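Local structure of multi-copper Oxidase CueO (Ochrobactrum, 6EVG) at residues 37-42 / 88-93; 176-179 / 185-188. The protein probably oxidises phenolic substrates as a laccase-like multicopper oxidase, coupling this to reduction of dioxygen, and acts on lignin model compounds and lignosulfonate. One frame throughout, in Å; residues are numbered along the deposited sequence.

Contact 1 of 2, residues 37-42 / 88-93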
# COMPACT_ATOMS: atom_id res chain seq x y z
N VAL A 37 19.17 -2.46 -9.61
CA VAL A 37 17.80 -2.72 -10.05
C VAL A 37 17.35 -1.54 -10.89
O VAL A 37 17.27 -0.43 -10.37
CB VAL A 37 16.88 -2.93 -8.84
CG1 VAL A 37 15.40 -3.01 -9.27
CG2 VAL A 37 17.25 -4.18 -8.06
N LYS A 38 17.01 -1.79 -12.15
CA LYS A 38 16.61 -0.72 -13.06
C LYS A 38 15.09 -0.61 -13.17
O LYS A 38 14.40 -1.60 -13.43
CB LYS A 38 17.23 -0.99 -14.43
CG LYS A 38 18.73 -0.92 -14.49
CD LYS A 38 19.36 -1.22 -15.86
CE LYS A 38 20.87 -1.30 -15.73
NZ LYS A 38 21.45 -1.52 -17.06
N LEU A 39 14.58 0.62 -12.93
CA LEU A 39 13.13 0.89 -12.91
C LEU A 39 12.86 2.10 -13.78
O LEU A 39 13.24 3.20 -13.45
CB LEU A 39 12.69 1.20 -11.48
CG LEU A 39 12.98 0.10 -10.45
CD1 LEU A 39 12.73 0.64 -9.02
CD2 LEU A 39 12.09 -1.13 -10.70
N LYS A 40 12.15 1.92 -14.89
CA LYS A 40 11.90 2.98 -15.84
C LYS A 40 10.40 3.30 -15.83
O LYS A 40 9.57 2.46 -16.21
CB LYS A 40 12.36 2.61 -17.24
CG LYS A 40 12.11 3.76 -18.25
CD LYS A 40 12.51 3.39 -19.66
CE LYS A 40 12.13 4.47 -20.67
NZ LYS A 40 12.69 4.05 -21.98
N VAL A 41 10.07 4.51 -15.41
CA VAL A 41 8.67 4.98 -15.37
C VAL A 41 8.32 5.48 -16.77
O VAL A 41 9.08 6.26 -17.38
CB VAL A 41 8.51 6.08 -14.30
CG1 VAL A 41 7.06 6.48 -14.24
CG2 VAL A 41 9.05 5.60 -12.95
N GLN A 42 7.16 5.07 -17.29
CA GLN A 42 6.83 5.32 -18.66
C GLN A 42 5.33 5.31 -18.89
O GLN A 42 4.61 4.60 -18.20
CB GLN A 42 7.48 4.27 -19.57
CG GLN A 42 7.05 2.85 -19.20
CD GLN A 42 7.96 1.79 -19.82
OE1 GLN A 42 7.61 1.21 -20.85
NE2 GLN A 42 9.09 1.49 -19.19
N THR A 88 8.29 12.99 -11.92
CA THR A 88 7.71 11.90 -11.13
C THR A 88 8.65 11.61 -9.96
O THR A 88 9.76 12.14 -9.88
CB THR A 88 7.44 10.67 -12.01
OG1 THR A 88 6.58 9.77 -11.32
CG2 THR A 88 8.69 9.90 -12.35
N THR A 89 8.21 10.68 -9.09
CA THR A 89 9.03 10.22 -7.99
C THR A 89 8.64 8.77 -7.69
O THR A 89 7.60 8.33 -8.18
CB THR A 89 8.76 11.05 -6.66
OG1 THR A 89 7.35 10.95 -6.30
CG2 THR A 89 9.14 12.49 -6.73
N LEU A 90 9.44 8.11 -6.87
CA LEU A 90 8.98 6.86 -6.23
C LEU A 90 9.25 6.98 -4.73
O LEU A 90 10.38 7.28 -4.32
CB LEU A 90 9.65 5.62 -6.79
CG LEU A 90 9.31 5.31 -8.25
CD1 LEU A 90 10.13 4.16 -8.78
CD2 LEU A 90 7.82 4.99 -8.45
N HIS A 91 8.21 6.73 -3.94
CA HIS A 91 8.31 6.53 -2.49
C HIS A 91 8.43 5.03 -2.21
O HIS A 91 7.63 4.25 -2.70
CB HIS A 91 7.05 7.13 -1.80
CG HIS A 91 6.79 6.71 -0.40
ND1 HIS A 91 7.73 6.70 0.59
CD2 HIS A 91 5.61 6.31 0.18
CE1 HIS A 91 7.14 6.27 1.73
NE2 HIS A 91 5.86 6.05 1.50
N TRP A 92 9.45 4.69 -1.43
CA TRP A 92 9.75 3.30 -1.07
C TRP A 92 8.89 3.00 0.18
O TRP A 92 9.33 3.13 1.33
CB TRP A 92 11.24 3.10 -0.81
CG TRP A 92 12.15 3.65 -1.84
CD1 TRP A 92 13.10 4.58 -1.62
CD2 TRP A 92 12.23 3.29 -3.23
NE1 TRP A 92 13.76 4.89 -2.78
CE2 TRP A 92 13.25 4.13 -3.80
CE3 TRP A 92 11.58 2.38 -4.06
CZ2 TRP A 92 13.57 4.05 -5.15
CZ3 TRP A 92 11.90 2.32 -5.39
CH2 TRP A 92 12.90 3.17 -5.93
N HIS A 93 7.64 2.64 -0.09
CA HIS A 93 6.55 2.49 0.91
C HIS A 93 6.73 1.17 1.66
O HIS A 93 6.35 0.11 1.19
CB HIS A 93 5.24 2.59 0.15
CG HIS A 93 4.01 2.73 1.00
ND1 HIS A 93 2.95 3.51 0.56
CD2 HIS A 93 3.67 2.13 2.16
CE1 HIS A 93 1.98 3.38 1.45
NE2 HIS A 93 2.37 2.55 2.42

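Contact 2 of 2, residues 176-179 / 185-188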
# COMPACT_ATOMS: atom_id res chain seq x y z
N GLN A 176 -7.29 -3.20 -7.23
CA GLN A 176 -7.55 -1.83 -7.66
C GLN A 176 -8.96 -1.74 -8.24
O GLN A 176 -9.67 -2.74 -8.38
CB GLN A 176 -6.51 -1.31 -8.64
CG GLN A 176 -5.11 -1.27 -8.08
CD GLN A 176 -4.07 -0.94 -9.11
OE1 GLN A 176 -3.97 -1.63 -10.15
NE2 GLN A 176 -3.27 0.10 -8.83
N ASP A 177 -9.38 -0.53 -8.58
CA ASP A 177 -10.62 -0.29 -9.27
C ASP A 177 -10.45 0.72 -10.38
O ASP A 177 -9.47 1.47 -10.42
CB ASP A 177 -11.77 0.08 -8.33
CG ASP A 177 -11.66 1.38 -7.56
OD1 ASP A 177 -10.55 1.92 -7.46
OD2 ASP A 177 -12.73 1.85 -7.02
N ARG A 178 -11.38 0.72 -11.32
CA ARG A 178 -11.31 1.53 -12.51
C ARG A 178 -12.70 2.07 -12.86
O ARG A 178 -13.68 1.33 -12.94
CB ARG A 178 -10.88 0.70 -13.72
CG ARG A 178 -9.49 0.12 -13.65
CD ARG A 178 -8.39 1.20 -13.68
NE ARG A 178 -8.46 1.96 -14.90
CZ ARG A 178 -7.45 2.72 -15.34
NH1 ARG A 178 -6.38 2.87 -14.62
NH2 ARG A 178 -7.55 3.30 -16.54
N ARG A 179 -12.77 3.39 -13.13
CA ARG A 179 -13.92 3.99 -13.78
C ARG A 179 -13.87 3.75 -15.30
O ARG A 179 -14.92 3.64 -15.92
CB ARG A 179 -14.02 5.47 -13.43
CG ARG A 179 -15.21 6.20 -13.98
CD ARG A 179 -15.43 7.57 -13.41
NE ARG A 179 -15.62 7.49 -11.96
CZ ARG A 179 -15.60 8.52 -11.11
NH1 ARG A 179 -15.46 9.74 -11.58
NH2 ARG A 179 -15.73 8.33 -9.82
N LYS A 185 -9.27 9.19 -21.50
CA LYS A 185 -9.67 10.04 -20.34
C LYS A 185 -9.96 9.10 -19.20
O LYS A 185 -11.09 8.65 -19.04
CB LYS A 185 -10.87 10.92 -20.71
CG LYS A 185 -10.58 11.91 -21.79
CD LYS A 185 -11.82 12.76 -22.01
CE LYS A 185 -11.59 13.90 -22.96
NZ LYS A 185 -12.92 14.58 -23.07
N VAL A 186 -8.91 8.72 -18.47
CA VAL A 186 -9.02 7.64 -17.49
C VAL A 186 -9.20 8.15 -16.05
O VAL A 186 -9.80 7.44 -15.23
CB VAL A 186 -7.86 6.65 -17.57
CG1 VAL A 186 -7.85 5.97 -18.92
CG2 VAL A 186 -6.52 7.29 -17.28
N TYR A 187 -8.67 9.33 -15.73
CA TYR A 187 -8.74 9.89 -14.37
C TYR A 187 -9.21 11.32 -14.45
O TYR A 187 -8.45 12.22 -14.74
CB TYR A 187 -7.39 9.80 -13.65
CG TYR A 187 -7.44 10.36 -12.23
CD1 TYR A 187 -8.13 9.72 -11.22
CD2 TYR A 187 -6.88 11.60 -11.91
CE1 TYR A 187 -8.25 10.26 -9.95
CE2 TYR A 187 -6.99 12.16 -10.69
CZ TYR A 187 -7.69 11.51 -9.69
OH TYR A 187 -7.85 12.11 -8.46
N GLU A 188 -10.54 11.49 -14.29
CA GLU A 188 -11.19 12.76 -14.45
C GLU A 188 -12.07 13.02 -13.23
O GLU A 188 -13.34 12.94 -13.30
CB GLU A 188 -12.03 12.78 -15.74
CG GLU A 188 -11.21 12.48 -16.97
CD GLU A 188 -10.25 13.57 -17.34
OE1 GLU A 188 -10.58 14.74 -17.11
OE2 GLU A 188 -9.15 13.23 -17.91
O HOH W 1 -10.49 4.87 -14.25
O HOH W 2 -15.25 11.07 -14.18

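Contact 1 of 2, residues 37-42 / 88-93
The indole of Trp92 receives Leu39 at the edge of its six-membered ring: the methyl CD1 of Leu39 lies near the ring plane, 4.0 Å from CH2 and 4.1 Å from CZ3 of Trp92. Over one face, and offset toward the rim, stands the carbonyl oxygen of Leu90, 4.3 Å above the plane. Leu39 and Trp92 extend from opposite directions. In Leu39, CG is anti to the carbonyl carbon (chi1 -58°) and CD1 continues the chain almost fully extended (chi2 169°), which carries this one methyl across the gap. The same atom also meets CD1 of Leu90, at 4.4 Å. Val41 and Thr88 form a second, equally substantial patch, with CG1 of Val41 against CG2 of Thr88 at 4.2 Å. Ile59 and Phe130 pack on both Leu39 and Leu90 and extend the apolar cluster.

Strand 36-46 and strand 91-93 belong to the two different sheets of a cupredoxin-type beta sandwich. No hydrogen bond joins the segments, and even the nearest CA atoms, those of Val41 and Thr88, are 8.2 Å apart. Trp92 is the middle residue of a His-X-His motif, whose histidines serve the trinuclear copper centre in related oxidases; in this structure His91 NE2 is hydrogen-bonded to NE2 of His437. The contact itself is wholly apolar, built from methyl groups and an aromatic edge in a buried interior, so it joins the two sheets by burial and shape alone, while the polar ends of Thr88 and Trp92 are satisfied outside it, the hydroxyl by Gln141 and the indole NH by the carbonyl of Leu101.

Contact 2 of 2, residues 176-179 / 185-188
Three successive torsions near -60° (chi1 -65°, chi2 -66°, chi3 -61°) curl the side chain of Arg178 so that its guanidinium reaches Val186. NH2 of Arg178 lies 3.5 Å from CB of Val186 and 3.6 Å from CG1, an oblique approach of a charged group to a branched apolar one. The same NH2 donates to the carbonyl of Val180, in the loop between the segments, so the guanidinium is held from within that loop. Leu144 and His143 of helix 138-144 pack against Val186 and Arg178 respectively.

No direct hydrogen bond spans the two segments; ordered waters do that work. One water sits over a face of the Arg178 guanidinium, offset toward its rim, donates to Val186 O at 2.8 Å and accepts a weak bond from Arg179 N at 2.9 Å. A second lies in the plane of the Arg179 guanidinium, at its edge, accepting from NH1 of Arg179 at 2.9 Å and donating to Glu188 O at 2.8 Å; the direct gap from this NH1 to Glu188 O is 4.2 Å. Arg179 NH1 also forms a salt bridge with Asp193, and NH2 bonds Arg199 O. The end of strand 170-178 is thus joined to the following loop by two water bridges from Arg179 to backbone carbonyls, one of them weak, and by the Arg178 guanidinium against Val186.

In the fold
After the short strand 28-29, strand 36-46 supplies the first side of contact 1, and the chain comes back to it after 45 residues that include strands 54-59, 67-71 and 75-82, joining the two sheets of the first cupredoxin domain. The chain then passes through helix 138-144 and strand 148-153 before strand 170-178, where contact 2 closes a short loop ahead of helix 191-196. The two are in series, neither nested nor crossed, with centres about 21 Å apart and nearest atoms about 11 Å apart. Helix 138-144 lies between them in sequence and borders both. Outside the contacts themselves, residues of both later segments, 88-93 and 185-188, bond to the C-terminal cupredoxin domain.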